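Local structure of dihydrofolate reductase (Coxiella burnetii, 3TQ9) at residues I3-A8 and D110-T115; K39-G44 and R58-I63; A8-R13 and H119-D124. The protein probably reduces 7,8-dihydrofolate to tetrahydrofolate with NADPH, a key step in folate metabolism that supports glycine, purine and DNA precursor synthesis. All coordinates share one frame; numbering follows the deposited sequence.

Contact 1: I3-A8 and D110-T115. With MTX (methotrexate), chain C.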
loop_
_atom_site.group_PDB
_atom_site.type_symbol
_atom_site.label_atom_id
_atom_site.label_comp_id
_atom_site.label_asym_id
_atom_site.label_seq_id
_atom_site.Cartn_x
_atom_site.Cartn_y
_atom_site.Cartn_z
ATOM N N ILE A 3 11.755 -1.554 2.118
ATOM C CA ILE A 3 10.551 -0.917 1.575
ATOM C C ILE A 3 9.581 -1.983 1.093
ATOM O O ILE A 3 9.891 -2.755 0.184
ATOM C CB ILE A 3 10.886 0.042 0.411
ATOM C CG1 ILE A 3 11.713 1.222 0.919
ATOM C CG2 ILE A 3 9.606 0.537 -0.247
ATOM C CD1 ILE A 3 12.142 2.168 -0.164
ATOM N N THR A 4 8.400 -2.008 1.704
ATOM C CA THR A 4 7.426 -3.044 1.461
ATOM C C THR A 4 6.147 -2.453 0.898
ATOM O O THR A 4 5.618 -1.490 1.454
ATOM C CB THR A 4 7.092 -3.760 2.756
ATOM O OG1 THR A 4 8.280 -4.365 3.278
ATOM C CG2 THR A 4 6.032 -4.827 2.523
ATOM N N LEU A 5 5.667 -3.023 -0.210
ATOM C CA LEU A 5 4.357 -2.670 -0.759
ATOM C C LEU A 5 3.364 -3.716 -0.284
ATOM O O LEU A 5 3.616 -4.909 -0.424
ATOM C CB LEU A 5 4.375 -2.649 -2.291
ATOM C CG LEU A 5 4.936 -1.434 -3.047
ATOM C CD1 LEU A 5 6.207 -0.943 -2.440
ATOM C CD2 LEU A 5 5.161 -1.790 -4.500
ATOM N N ILE A 6 2.249 -3.266 0.287
ATOM C CA ILE A 6 1.137 -4.142 0.646
ATOM C C ILE A 6 -0.084 -3.706 -0.169
ATOM O O ILE A 6 -0.459 -2.532 -0.161
ATOM C CB ILE A 6 0.860 -4.131 2.191
ATOM C CG1 ILE A 6 -0.148 -5.218 2.577
ATOM C CG2 ILE A 6 0.386 -2.762 2.682
ATOM C CD1 ILE A 6 -0.240 -5.439 4.068
ATOM N N ALA A 7 -0.676 -4.637 -0.911
ATOM C CA ALA A 7 -1.821 -4.305 -1.764
ATOM C C ALA A 7 -2.794 -5.466 -1.823
ATOM O O ALA A 7 -2.380 -6.619 -1.745
ATOM C CB ALA A 7 -1.354 -3.937 -3.158
ATOM N N ALA A 8 -4.087 -5.150 -1.908
ATOM C CA ALA A 8 -5.119 -6.128 -2.217
ATOM C C ALA A 8 -5.596 -5.838 -3.632
ATOM O O ALA A 8 -5.886 -4.686 -3.972
ATOM C CB ALA A 8 -6.267 -6.034 -1.239
ATOM N N ASP A 110 11.550 -3.459 -1.926
ATOM C CA ASP A 110 12.329 -4.624 -1.512
ATOM C C ASP A 110 11.419 -5.841 -1.410
ATOM O O ASP A 110 11.778 -6.929 -1.854
ATOM C CB ASP A 110 12.984 -4.379 -0.144
ATOM C CG ASP A 110 14.107 -3.362 -0.196
ATOM O OD1 ASP A 110 15.117 -3.620 -0.874
ATOM O OD2 ASP A 110 13.997 -2.315 0.469
ATOM N N LYS A 111 10.248 -5.645 -0.808
ATOM C CA LYS A 111 9.299 -6.725 -0.546
ATOM C C LYS A 111 7.899 -6.323 -0.986
ATOM O O LYS A 111 7.546 -5.141 -0.958
ATOM C CB LYS A 111 9.281 -7.053 0.950
ATOM C CG LYS A 111 8.877 -8.486 1.239
ATOM C CD LYS A 111 8.612 -8.774 2.727
ATOM C CE LYS A 111 8.248 -10.270 2.925
ATOM N NZ LYS A 111 7.740 -10.609 4.292
ATOM N N MET A 112 7.108 -7.315 -1.398
ATOM C CA MET A 112 5.677 -7.125 -1.675
ATOM C C MET A 112 4.829 -8.110 -0.861
ATOM O O MET A 112 5.181 -9.280 -0.738
ATOM C CB MET A 112 5.380 -7.285 -3.174
ATOM C CG MET A 112 5.923 -6.150 -4.034
ATOM S SD MET A 112 5.039 -5.911 -5.580
ATOM C CE MET A 112 5.646 -7.298 -6.527
ATOM N N ILE A 113 3.728 -7.623 -0.295
ATOM C CA ILE A 113 2.749 -8.472 0.375
ATOM C C ILE A 113 1.416 -8.267 -0.315
ATOM O O ILE A 113 0.742 -7.258 -0.093
ATOM C CB ILE A 113 2.627 -8.138 1.865
ATOM C CG1 ILE A 113 4.006 -8.230 2.515
ATOM C CG2 ILE A 113 1.623 -9.078 2.543
ATOM C CD1 ILE A 113 3.986 -8.248 4.025
ATOM N N LEU A 114 1.040 -9.229 -1.154
ATOM C CA LEU A 114 -0.096 -9.061 -2.063
ATOM C C LEU A 114 -1.256 -10.032 -1.793
ATOM O O LEU A 114 -1.055 -11.249 -1.748
ATOM C CB LEU A 114 0.374 -9.232 -3.512
ATOM C CG LEU A 114 1.553 -8.368 -3.970
ATOM C CD1 LEU A 114 1.946 -8.756 -5.393
ATOM C CD2 LEU A 114 1.220 -6.871 -3.859
ATOM N N THR A 115 -2.461 -9.484 -1.613
ATOM C CA THR A 115 -3.684 -10.284 -1.576
ATOM C C THR A 115 -4.270 -10.276 -2.984
ATOM O O THR A 115 -4.691 -9.226 -3.465
ATOM C CB THR A 115 -4.727 -9.719 -0.577
ATOM O OG1 THR A 115 -4.103 -9.458 0.687
ATOM C CG2 THR A 115 -5.885 -10.704 -0.370
HETATM N N1 MTX C . -5.708 -4.490 1.763
HETATM C C2 MTX C . -4.387 -4.882 1.643
HETATM N NA2 MTX C . -4.073 -6.167 1.671
HETATM N N3 MTX C . -3.383 -3.946 1.488
HETATM C C4 MTX C . -3.675 -2.600 1.455
HETATM N NA4 MTX C . -2.698 -1.708 1.306
HETATM C C4A MTX C . -4.998 -2.191 1.576
HETATM N N5 MTX C . -5.301 -0.843 1.546
HETATM C C6 MTX C . -6.602 -0.432 1.671
HETATM C C7 MTX C . -7.631 -1.370 1.825
HETATM N N8 MTX C . -7.336 -2.726 1.862
HETATM C C8A MTX C . -6.020 -3.141 1.733
HETATM C C9 MTX C . -6.866 1.049 1.636
HETATM N N10 MTX C . -8.112 1.372 2.310
HETATM C CM MTX C . -9.179 1.960 1.475
HETATM C C11 MTX C . -8.940 0.190 6.284
HETATM C C12 MTX C . -9.960 0.617 5.452
HETATM C C13 MTX C . -9.684 1.000 4.144
HETATM C C14 MTX C . -8.375 0.968 3.660
HETATM C C15 MTX C . -7.355 0.541 4.512
HETATM C C16 MTX C . -7.637 0.154 5.818
HETATM C C MTX C . -9.270 -0.219 7.689
HETATM O O MTX C . -10.476 0.242 8.260
HETATM N N MTX C . -8.432 -0.993 8.373
HETATM C CA MTX C . -8.369 -0.906 9.820
HETATM C CT MTX C . -7.005 -1.216 10.322
HETATM O O1 MTX C . -6.151 -1.683 9.547
HETATM O O2 MTX C . -6.718 -0.992 11.520
HETATM C CB MTX C . -9.374 -1.830 10.503
HETATM C CG MTX C . -9.710 -3.071 9.692
HETATM C CD MTX C . -10.714 -3.875 10.481
HETATM O OE1 MTX C . -10.325 -4.855 11.167
HETATM O OE2 MTX C . -11.936 -3.562 10.459
#
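Two neighbouring parallel strands in the middle of the dihydrofolate reductase sheet meet here, Thr4 to Ala8 in register with Lys111 to Thr115. At the entry, Asp110 binds both the N-H and the C=O of Ile3. Its OD2 takes the N-H of Ile3 at 2.9 Å through the anti lone pair, and its own N donates to Ile3 O at 2.8 Å. Ile3 O also accepts from Lys111 N, so two donors hold that carbonyl. The parallel ladder then runs on through Leu5 and Ala7; its shortest rung is Ile113 N to Leu5 O at 2.7 Å, nearly straight at hydrogen (169°).

One face carries Thr4, Ile6, Ala8, Lys111, Ile113 and Thr115 and looks toward helix 26-36 and the folate pocket, occupied here by methotrexate. Ile6 O, pointing away from strand 111-115, accepts the 4-amino group NA4 of the drug at 2.8 Å. With CG1 of Ile6 anti to the backbone N (chi1 -171°), CG1 lies 3.6 Å from MTX N3 while CG2 turns to NA4. Ala8 CB approaches the pteridine ring at N1, 3.4 Å away. Thr115 OG1 is hydrogen-bonded to Asp28, which also binds the drug. On this same face Thr4 and Lys111 run side by side, OG1 of the threonine against the lysine CB; that hydroxyl is bonded to Glu92 of the adjoining strand.

The face of Leu5, Ala7, Met112 and Leu114 is apolar: Ala7 CB meets Leu114 CD2 at 4.0 Å, and Leu5 CB lies beside Met112 CG.

Contact 2: K39-G44 and R58-I63; sequences KPIVMG and RRNIVI. With NDP (NADPH dihydro-nicotinamide-adenine-dinucleotide phosphate), chain B.
Backbone hydrogen bonds join Ile41 and Met43 to Arg59, Ile61 and Ile63 in a regular parallel ladder. Ile41 N binds Arg59 O at 3.0 Å. Ile61 N lies straight out along the C=O direction of Ile41 (179° at the oxygen), although this bond is bent at the hydrogen. Met43 repeats the pattern two residues on, its N to Ile61 O and its O to Ile63 N, both 2.9 Å. The strand segments are twisted by 29° against each other.

Side chains pack on both faces. On one, Val42 CG1 meets Ile63 CG1 at 3.9 Å, and Pro40 CB reaches CD1 of Ile61, a methyl that also sits over one face of the Arg59 guanidinium, toward its rim. On the other, Met43 holds CG between its backbone N and carbonyl carbon (chi1 73°), which swings the chain toward strand 59-63: CG packs on Val62 CG2 at 3.8 Å, and the bend at chi3 sets the methyl CE against the amide oxygen OD1 of Asn60 at 3.4 Å. Ile41 runs alongside Asn60 on this face, its CD1 touching both Asn60 OD1 and Arg58 CD.

Both strands belong to one beta-alpha-beta crossover, with helix 45-51 between them and Gly44 as its N-cap. Their C-terminal ends face NADPH: Ile63 CG2 lies 3.5 Å from adenine N3A, and Gly44 CA approaches the 5' phosphoester oxygen O5B at 3.6 Å.

Polar side chains find their main partners beyond the strands. Arg58 NH2 donates to a carboxylate oxygen of methotrexate and to Pro56 O, Arg59 NE forms a salt bridge with Asp75, and Asn60 ND2 bonds Leu55 O.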
loop_
_atom_site.group_PDB
_atom_site.type_symbol
_atom_site.label_atom_id
_atom_site.label_comp_id
_atom_site.label_asym_id
_atom_site.label_seq_id
_atom_site.Cartn_x
_atom_site.Cartn_y
_atom_site.Cartn_z
ATOM N N LYS A 39 4.023 0.310 12.633
ATOM C CA LYS A 39 5.014 0.664 11.624
ATOM C C LYS A 39 4.602 1.930 10.874
ATOM O O LYS A 39 3.425 2.303 10.878
ATOM C CB LYS A 39 5.228 -0.504 10.656
ATOM C CG LYS A 39 5.860 -1.720 11.326
ATOM C CD LYS A 39 5.795 -2.976 10.453
ATOM C CE LYS A 39 6.210 -4.232 11.226
ATOM N NZ LYS A 39 5.812 -5.490 10.522
ATOM N N PRO A 40 5.579 2.623 10.267
ATOM C CA PRO A 40 5.249 3.730 9.372
ATOM C C PRO A 40 4.542 3.232 8.119
ATOM O O PRO A 40 5.093 2.374 7.415
ATOM C CB PRO A 40 6.623 4.322 9.017
ATOM C CG PRO A 40 7.527 3.893 10.090
ATOM C CD PRO A 40 7.026 2.557 10.539
ATOM N N ILE A 41 3.327 3.732 7.876
ATOM C CA ILE A 41 2.609 3.463 6.627
ATOM C C ILE A 41 2.579 4.739 5.765
ATOM O O ILE A 41 2.256 5.835 6.248
ATOM C CB ILE A 41 1.175 2.860 6.838
ATOM C CG1 ILE A 41 0.264 3.791 7.628
ATOM C CG2 ILE A 41 1.250 1.534 7.557
ATOM C CD1 ILE A 41 -1.179 3.302 7.689
ATOM N N VAL A 42 2.958 4.582 4.494
ATOM C CA VAL A 42 3.017 5.677 3.536
ATOM C C VAL A 42 1.868 5.501 2.544
ATOM O O VAL A 42 1.713 4.440 1.934
ATOM C CB VAL A 42 4.375 5.696 2.803
ATOM C CG1 VAL A 42 4.414 6.791 1.744
ATOM C CG2 VAL A 42 5.510 5.891 3.784
ATOM N N MET A 43 1.066 6.550 2.393
ATOM C CA MET A 43 -0.089 6.527 1.509
ATOM C C MET A 43 -0.190 7.827 0.724
ATOM O O MET A 43 0.357 8.851 1.132
ATOM C CB MET A 43 -1.365 6.314 2.329
ATOM C CG MET A 43 -1.815 7.532 3.163
ATOM S SD MET A 43 -3.082 7.134 4.393
ATOM C CE MET A 43 -2.105 6.292 5.612
ATOM N N GLY A 44 -0.886 7.786 -0.405
ATOM C CA GLY A 44 -1.212 8.999 -1.144
ATOM C C GLY A 44 -2.389 9.716 -0.510
ATOM O O GLY A 44 -3.110 9.144 0.298
ATOM N N ARG A 58 -0.567 3.347 14.303
ATOM C CA ARG A 58 0.399 3.411 13.210
ATOM C C ARG A 58 0.757 4.861 12.939
ATOM O O ARG A 58 -0.055 5.761 13.165
ATOM C CB ARG A 58 -0.209 2.860 11.929
ATOM C CG ARG A 58 -0.006 1.402 11.727
ATOM C CD ARG A 58 -1.175 0.804 11.006
ATOM N NE ARG A 58 -2.345 0.742 11.871
ATOM C CZ ARG A 58 -3.480 0.136 11.550
ATOM N NH1 ARG A 58 -3.615 -0.471 10.373
ATOM N NH2 ARG A 58 -4.487 0.138 12.411
ATOM N N ARG A 59 1.968 5.077 12.440
ATOM C CA ARG A 59 2.372 6.399 12.002
ATOM C C ARG A 59 1.849 6.565 10.600
ATOM O O ARG A 59 2.365 5.952 9.663
ATOM C CB ARG A 59 3.891 6.566 12.035
ATOM C CG ARG A 59 4.342 7.972 11.724
ATOM C CD ARG A 59 5.834 8.112 11.880
ATOM N NE ARG A 59 6.293 9.392 11.354
ATOM C CZ ARG A 59 7.568 9.742 11.213
ATOM N NH1 ARG A 59 8.545 8.903 11.551
ATOM N NH2 ARG A 59 7.865 10.941 10.726
ATOM N N ASN A 60 0.797 7.366 10.462
ATOM C CA ASN A 60 0.213 7.616 9.172
ATOM C C ASN A 60 1.016 8.693 8.492
ATOM O O ASN A 60 1.166 9.780 9.038
ATOM C CB ASN A 60 -1.231 8.063 9.314
ATOM C CG ASN A 60 -2.154 6.932 9.667
ATOM O OD1 ASN A 60 -2.957 6.511 8.845
ATOM N ND2 ASN A 60 -2.058 6.438 10.895
ATOM N N ILE A 61 1.538 8.389 7.305
ATOM C CA ILE A 61 2.309 9.350 6.522
ATOM C C ILE A 61 1.615 9.550 5.193
ATOM O O ILE A 61 1.406 8.583 4.455
ATOM C CB ILE A 61 3.754 8.863 6.289
ATOM C CG1 ILE A 61 4.410 8.491 7.626
ATOM C CG2 ILE A 61 4.565 9.933 5.578
ATOM C CD1 ILE A 61 5.884 8.217 7.547
ATOM N N VAL A 62 1.255 10.798 4.890
ATOM C CA VAL A 62 0.512 11.129 3.661
ATOM C C VAL A 62 1.329 12.005 2.686
ATOM O O VAL A 62 1.936 13.004 3.090
ATOM C CB VAL A 62 -0.837 11.823 4.008
ATOM C CG1 VAL A 62 -1.603 12.219 2.740
ATOM C CG2 VAL A 62 -1.688 10.908 4.919
ATOM N N ILE A 63 1.330 11.620 1.405
ATOM C CA ILE A 63 2.063 12.331 0.370
ATOM C C ILE A 63 1.088 13.180 -0.449
ATOM O O ILE A 63 0.129 12.654 -1.016
ATOM C CB ILE A 63 2.817 11.367 -0.584
ATOM C CG1 ILE A 63 3.604 10.310 0.198
ATOM C CG2 ILE A 63 3.749 12.149 -1.512
ATOM C CD1 ILE A 63 4.460 10.846 1.281
HETATM P PA NDP B . -3.280 7.730 -4.544
HETATM O O1A NDP B . -2.005 7.252 -5.171
HETATM O O2A NDP B . -3.780 7.047 -3.307
HETATM O O5B NDP B . -3.072 9.266 -4.198
HETATM C C5B NDP B . -2.821 10.177 -5.263
HETATM C C4B NDP B . -2.405 11.518 -4.685
HETATM O O4B NDP B . -1.204 11.349 -3.930
HETATM C C3B NDP B . -2.060 12.588 -5.711
HETATM O O3B NDP B . -3.192 13.295 -6.204
HETATM C C2B NDP B . -1.182 13.495 -4.898
HETATM O O2B NDP B . -1.983 14.227 -3.976
HETATM C C1B NDP B . -0.371 12.502 -4.083
HETATM N N9A NDP B . 0.889 12.072 -4.707
HETATM C C8A NDP B . 1.101 10.924 -5.368
HETATM N N7A NDP B . 2.387 10.853 -5.795
HETATM C C5A NDP B . 3.006 11.976 -5.386
HETATM C C6A NDP B . 4.354 12.548 -5.490
HETATM N N6A NDP B . 5.341 11.883 -6.135
HETATM N N1A NDP B . 4.577 13.750 -4.919
HETATM C C2A NDP B . 3.608 14.420 -4.277
HETATM N N3A NDP B . 2.371 13.947 -4.153
HETATM C C4A NDP B . 2.017 12.765 -4.675
HETATM O O3 NDP B . -4.487 7.828 -5.607
HETATM P PN NDP B . -5.139 6.640 -6.495
HETATM O O1N NDP B . -4.170 6.113 -7.523
HETATM O O2N NDP B . -6.449 7.198 -6.969
HETATM O O5D NDP B . -5.453 5.473 -5.460
HETATM C C5D NDP B . -6.641 5.517 -4.681
HETATM C C4D NDP B . -7.495 4.349 -5.117
HETATM O O4D NDP B . -6.797 3.133 -4.840
HETATM C C3D NDP B . -8.779 4.308 -4.318
HETATM O O3D NDP B . -9.800 3.657 -5.082
HETATM C C2D NDP B . -8.397 3.462 -3.130
HETATM O O2D NDP B . -9.565 2.950 -2.476
HETATM C C1D NDP B . -7.515 2.419 -3.821
HETATM N N1N NDP B . -6.534 1.742 -2.975
HETATM C C2N NDP B . -6.539 0.408 -2.996
HETATM C C3N NDP B . -5.652 -0.329 -2.251
HETATM C C7N NDP B . -5.684 -1.817 -2.299
HETATM O O7N NDP B . -4.888 -2.445 -1.639
HETATM N N7N NDP B . -6.593 -2.427 -3.049
HETATM C C4N NDP B . -4.654 0.409 -1.409
HETATM C C5N NDP B . -4.713 1.859 -1.434
HETATM C C6N NDP B . -5.666 2.463 -2.243
HETATM P P2B NDP B . -2.541 15.716 -4.161
HETATM O O1X NDP B . -3.614 15.453 -5.176
HETATM O O2X NDP B . -3.100 16.113 -2.817
HETATM O O3X NDP B . -1.367 16.559 -4.571
#

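Contact 3: A8-R13 and H119-D124; sequences AMDKNR and HSFEGD. With NDP (NADPH dihydro-nicotinamide-adenine-dinucleotide phosphate), chain B.
Asp10 and Phe121 form the closely packed part of this contact, where the carboxylate receives the backbone of the loop after strand 111-117. Phe121 N donates to Asp10 OD2 at 3.2 Å, nearly straight (169°) and nearly in line with the C-O bond. The carboxylate lies almost coplanar with the Phe121 ring, 12° apart, and OD2 meets its edge at CD2, 3.6 Å away; Asp10 CB also sits at that edge. With CG of Asp10 between its backbone N and carbonyl carbon (chi1 74°), OD2 reaches the loop while OD1 stays over the turn. There OD1 accepts Asn12 N at 2.8 Å from above the carboxylate plane, closing an Asx turn, and is bonded to Leu14 N as well. A type I turn from Asp10 to Arg13 overlaps it, with Arg13 N bonded to Asp10 O; the two oxygens of one carboxylate thus serve the turn and the loop respectively.

One face of the Phe121 ring is met by His119 CD2, 3.4 Å above the plane and offset toward the rim, and Trp23 packs against the ring at an inclination. Further back on the strand, buried Ala8 N donates to the nicotinamide oxygen O7N of NADPH at 2.8 Å.

The solvent side is looser. Lys11 N makes a weak 3.5 Å bond to His119 O, while the bent Lys11 chain passes that oxygen with CD. Ser120 and Asn12 barely approach.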
loop_
_atom_site.group_PDB
_atom_site.type_symbol
_atom_site.label_atom_id
_atom_site.label_comp_id
_atom_site.label_asym_id
_atom_site.label_seq_id
_atom_site.Cartn_x
_atom_site.Cartn_y
_atom_site.Cartn_z
ATOM N N ALA A 8 -4.087 -5.150 -1.908
ATOM C CA ALA A 8 -5.119 -6.128 -2.217
ATOM C C ALA A 8 -5.596 -5.838 -3.632
ATOM O O ALA A 8 -5.886 -4.686 -3.972
ATOM C CB ALA A 8 -6.267 -6.034 -1.239
ATOM N N MET A 9 -5.663 -6.879 -4.455
ATOM C CA MET A 9 -5.968 -6.729 -5.876
ATOM C C MET A 9 -6.646 -7.980 -6.402
ATOM O O MET A 9 -6.447 -9.054 -5.852
ATOM C CB MET A 9 -4.672 -6.493 -6.657
ATOM C CG MET A 9 -3.780 -7.734 -6.770
ATOM S SD MET A 9 -2.200 -7.407 -7.533
ATOM C CE MET A 9 -1.472 -6.346 -6.284
ATOM N N ASP A 10 -7.433 -7.846 -7.467
ATOM C CA ASP A 10 -8.054 -9.012 -8.114
ATOM C C ASP A 10 -7.140 -9.583 -9.212
ATOM O O ASP A 10 -5.987 -9.173 -9.337
ATOM C CB ASP A 10 -9.459 -8.665 -8.637
ATOM C CG ASP A 10 -9.440 -7.798 -9.888
ATOM O OD1 ASP A 10 -8.352 -7.534 -10.432
ATOM O OD2 ASP A 10 -10.528 -7.377 -10.331
ATOM N N LYS A 11 -7.649 -10.528 -10.002
ATOM C CA LYS A 11 -6.844 -11.187 -11.036
ATOM C C LYS A 11 -6.435 -10.265 -12.184
ATOM O O LYS A 11 -5.527 -10.601 -12.939
ATOM C CB LYS A 11 -7.566 -12.433 -11.585
ATOM C CG LYS A 11 -8.848 -12.161 -12.384
ATOM C CD LYS A 11 -9.929 -13.228 -12.129
ATOM C CE LYS A 11 -9.739 -14.504 -12.948
ATOM N NZ LYS A 11 -10.885 -14.750 -13.883
ATOM N N ASN A 12 -7.106 -9.122 -12.321
ATOM C CA ASN A 12 -6.699 -8.092 -13.286
ATOM C C ASN A 12 -5.902 -6.942 -12.669
ATOM O O ASN A 12 -5.669 -5.931 -13.335
ATOM C CB ASN A 12 -7.920 -7.531 -14.019
ATOM C CG ASN A 12 -8.430 -8.466 -15.073
ATOM O OD1 ASN A 12 -8.584 -9.659 -14.823
ATOM N ND2 ASN A 12 -8.690 -7.941 -16.267
ATOM N N ARG A 13 -5.491 -7.114 -11.410
ATOM C CA ARG A 13 -4.746 -6.106 -10.632
ATOM C C ARG A 13 -5.557 -4.860 -10.246
ATOM O O ARG A 13 -4.984 -3.815 -9.925
ATOM C CB ARG A 13 -3.470 -5.681 -11.351
ATOM C CG ARG A 13 -2.485 -6.800 -11.604
ATOM C CD ARG A 13 -1.134 -6.212 -11.961
ATOM N NE ARG A 13 -1.245 -5.210 -13.022
ATOM C CZ ARG A 13 -1.290 -5.482 -14.325
ATOM N NH1 ARG A 13 -1.232 -6.736 -14.771
ATOM N NH2 ARG A 13 -1.391 -4.486 -15.196
ATOM N N HIS A 119 -11.311 -13.110 -8.779
ATOM C CA HIS A 119 -12.557 -12.546 -9.315
ATOM C C HIS A 119 -12.214 -11.388 -10.250
ATOM O O HIS A 119 -11.070 -10.950 -10.288
ATOM C CB HIS A 119 -13.445 -12.045 -8.171
ATOM C CG HIS A 119 -14.882 -11.854 -8.545
ATOM N ND1 HIS A 119 -15.775 -12.900 -8.630
ATOM C CD2 HIS A 119 -15.587 -10.735 -8.830
ATOM C CE1 HIS A 119 -16.965 -12.436 -8.964
ATOM N NE2 HIS A 119 -16.880 -11.125 -9.090
ATOM N N SER A 120 -13.188 -10.897 -11.007
ATOM C CA SER A 120 -12.970 -9.755 -11.893
ATOM C C SER A 120 -14.049 -8.691 -11.669
ATOM O O SER A 120 -15.176 -8.823 -12.151
ATOM C CB SER A 120 -12.958 -10.219 -13.352
ATOM O OG SER A 120 -12.882 -9.124 -14.247
ATOM N N PHE A 121 -13.685 -7.640 -10.935
ATOM C CA PHE A 121 -14.611 -6.560 -10.572
ATOM C C PHE A 121 -14.539 -5.422 -11.584
ATOM O O PHE A 121 -13.611 -5.364 -12.385
ATOM C CB PHE A 121 -14.267 -6.011 -9.179
ATOM C CG PHE A 121 -14.232 -7.060 -8.101
ATOM C CD1 PHE A 121 -15.383 -7.397 -7.404
ATOM C CD2 PHE A 121 -13.051 -7.713 -7.786
ATOM C CE1 PHE A 121 -15.353 -8.371 -6.409
ATOM C CE2 PHE A 121 -13.014 -8.683 -6.795
ATOM C CZ PHE A 121 -14.167 -9.011 -6.106
ATOM N N GLU A 122 -15.512 -4.515 -11.540
ATOM C CA GLU A 122 -15.426 -3.268 -12.312
ATOM C C GLU A 122 -14.693 -2.186 -11.505
ATOM O O GLU A 122 -14.951 -2.019 -10.308
ATOM C CB GLU A 122 -16.814 -2.767 -12.720
ATOM C CG GLU A 122 -17.377 -3.425 -13.983
ATOM C CD GLU A 122 -17.988 -4.803 -13.739
ATOM O OE1 GLU A 122 -17.632 -5.469 -12.740
ATOM O OE2 GLU A 122 -18.828 -5.222 -14.560
ATOM N N GLY A 123 -13.789 -1.459 -12.166
ATOM C CA GLY A 123 -13.047 -0.372 -11.522
ATOM C C GLY A 123 -12.197 0.466 -12.464
ATOM O O GLY A 123 -12.167 0.228 -13.667
ATOM N N ASP A 124 -11.487 1.442 -11.903
ATOM C CA ASP A 124 -10.735 2.403 -12.715
ATOM C C ASP A 124 -9.273 2.660 -12.297
ATOM O O ASP A 124 -8.566 3.387 -12.995
ATOM C CB ASP A 124 -11.504 3.729 -12.783
ATOM C CG ASP A 124 -11.801 4.313 -11.408
ATOM O OD1 ASP A 124 -11.123 3.954 -10.421
ATOM O OD2 ASP A 124 -12.723 5.146 -11.320
HETATM P PA NDP B . -3.280 7.730 -4.544
HETATM O O1A NDP B . -2.005 7.252 -5.171
HETATM O O2A NDP B . -3.780 7.047 -3.307
HETATM O O5B NDP B . -3.072 9.266 -4.198
HETATM C C5B NDP B . -2.821 10.177 -5.263
HETATM C C4B NDP B . -2.405 11.518 -4.685
HETATM O O4B NDP B . -1.204 11.349 -3.930
HETATM C C3B NDP B . -2.060 12.588 -5.711
HETATM O O3B NDP B . -3.192 13.295 -6.204
HETATM C C2B NDP B . -1.182 13.495 -4.898
HETATM O O2B NDP B . -1.983 14.227 -3.976
HETATM C C1B NDP B . -0.371 12.502 -4.083
HETATM N N9A NDP B . 0.889 12.072 -4.707
HETATM C C8A NDP B . 1.101 10.924 -5.368
HETATM N N7A NDP B . 2.387 10.853 -5.795
HETATM C C5A NDP B . 3.006 11.976 -5.386
HETATM C C6A NDP B . 4.354 12.548 -5.490
HETATM N N6A NDP B . 5.341 11.883 -6.135
HETATM N N1A NDP B . 4.577 13.750 -4.919
HETATM C C2A NDP B . 3.608 14.420 -4.277
HETATM N N3A NDP B . 2.371 13.947 -4.153
HETATM C C4A NDP B . 2.017 12.765 -4.675
HETATM O O3 NDP B . -4.487 7.828 -5.607
HETATM P PN NDP B . -5.139 6.640 -6.495
HETATM O O1N NDP B . -4.170 6.113 -7.523
HETATM O O2N NDP B . -6.449 7.198 -6.969
HETATM O O5D NDP B . -5.453 5.473 -5.460
HETATM C C5D NDP B . -6.641 5.517 -4.681
HETATM C C4D NDP B . -7.495 4.349 -5.117
HETATM O O4D NDP B . -6.797 3.133 -4.840
HETATM C C3D NDP B . -8.779 4.308 -4.318
HETATM O O3D NDP B . -9.800 3.657 -5.082
HETATM C C2D NDP B . -8.397 3.462 -3.130
HETATM O O2D NDP B . -9.565 2.950 -2.476
HETATM C C1D NDP B . -7.515 2.419 -3.821
HETATM N N1N NDP B . -6.534 1.742 -2.975
HETATM C C2N NDP B . -6.539 0.408 -2.996
HETATM C C3N NDP B . -5.652 -0.329 -2.251
HETATM C C7N NDP B . -5.684 -1.817 -2.299
HETATM O O7N NDP B . -4.888 -2.445 -1.639
HETATM N N7N NDP B . -6.593 -2.427 -3.049
HETATM C C4N NDP B . -4.654 0.409 -1.409
HETATM C C5N NDP B . -4.713 1.859 -1.434
HETATM C C6N NDP B . -5.666 2.463 -2.243
HETATM P P2B NDP B . -2.541 15.716 -4.161
HETATM O O1X NDP B . -3.614 15.453 -5.176
HETATM O O2X NDP B . -3.100 16.113 -2.817
HETATM O O3X NDP B . -1.367 16.559 -4.571
#

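In the fold
Contacts 1 and 2 are buried pairings of parallel strands in one mixed sheet, their centres 14 Å apart, whereas contact 3 lies at the surface where strand 2-10 runs out into a turn. Contacts 1 and 3 share Ala8 and join directly, Met9 N probably bonding Thr115 O. Contact 2 is separate, built on strands 40-44 and 59-63, with strand 92-97 between it and strand 2-10. Regular backbone ladders and apolar packing dominate the first two; a carboxylate accepting a loop N-H beside an aromatic edge carries the third. Contact 1 borders the antifolate pteridine, contact 2 the adenosine half of NADPH, and contact 3 its nicotinamide amide.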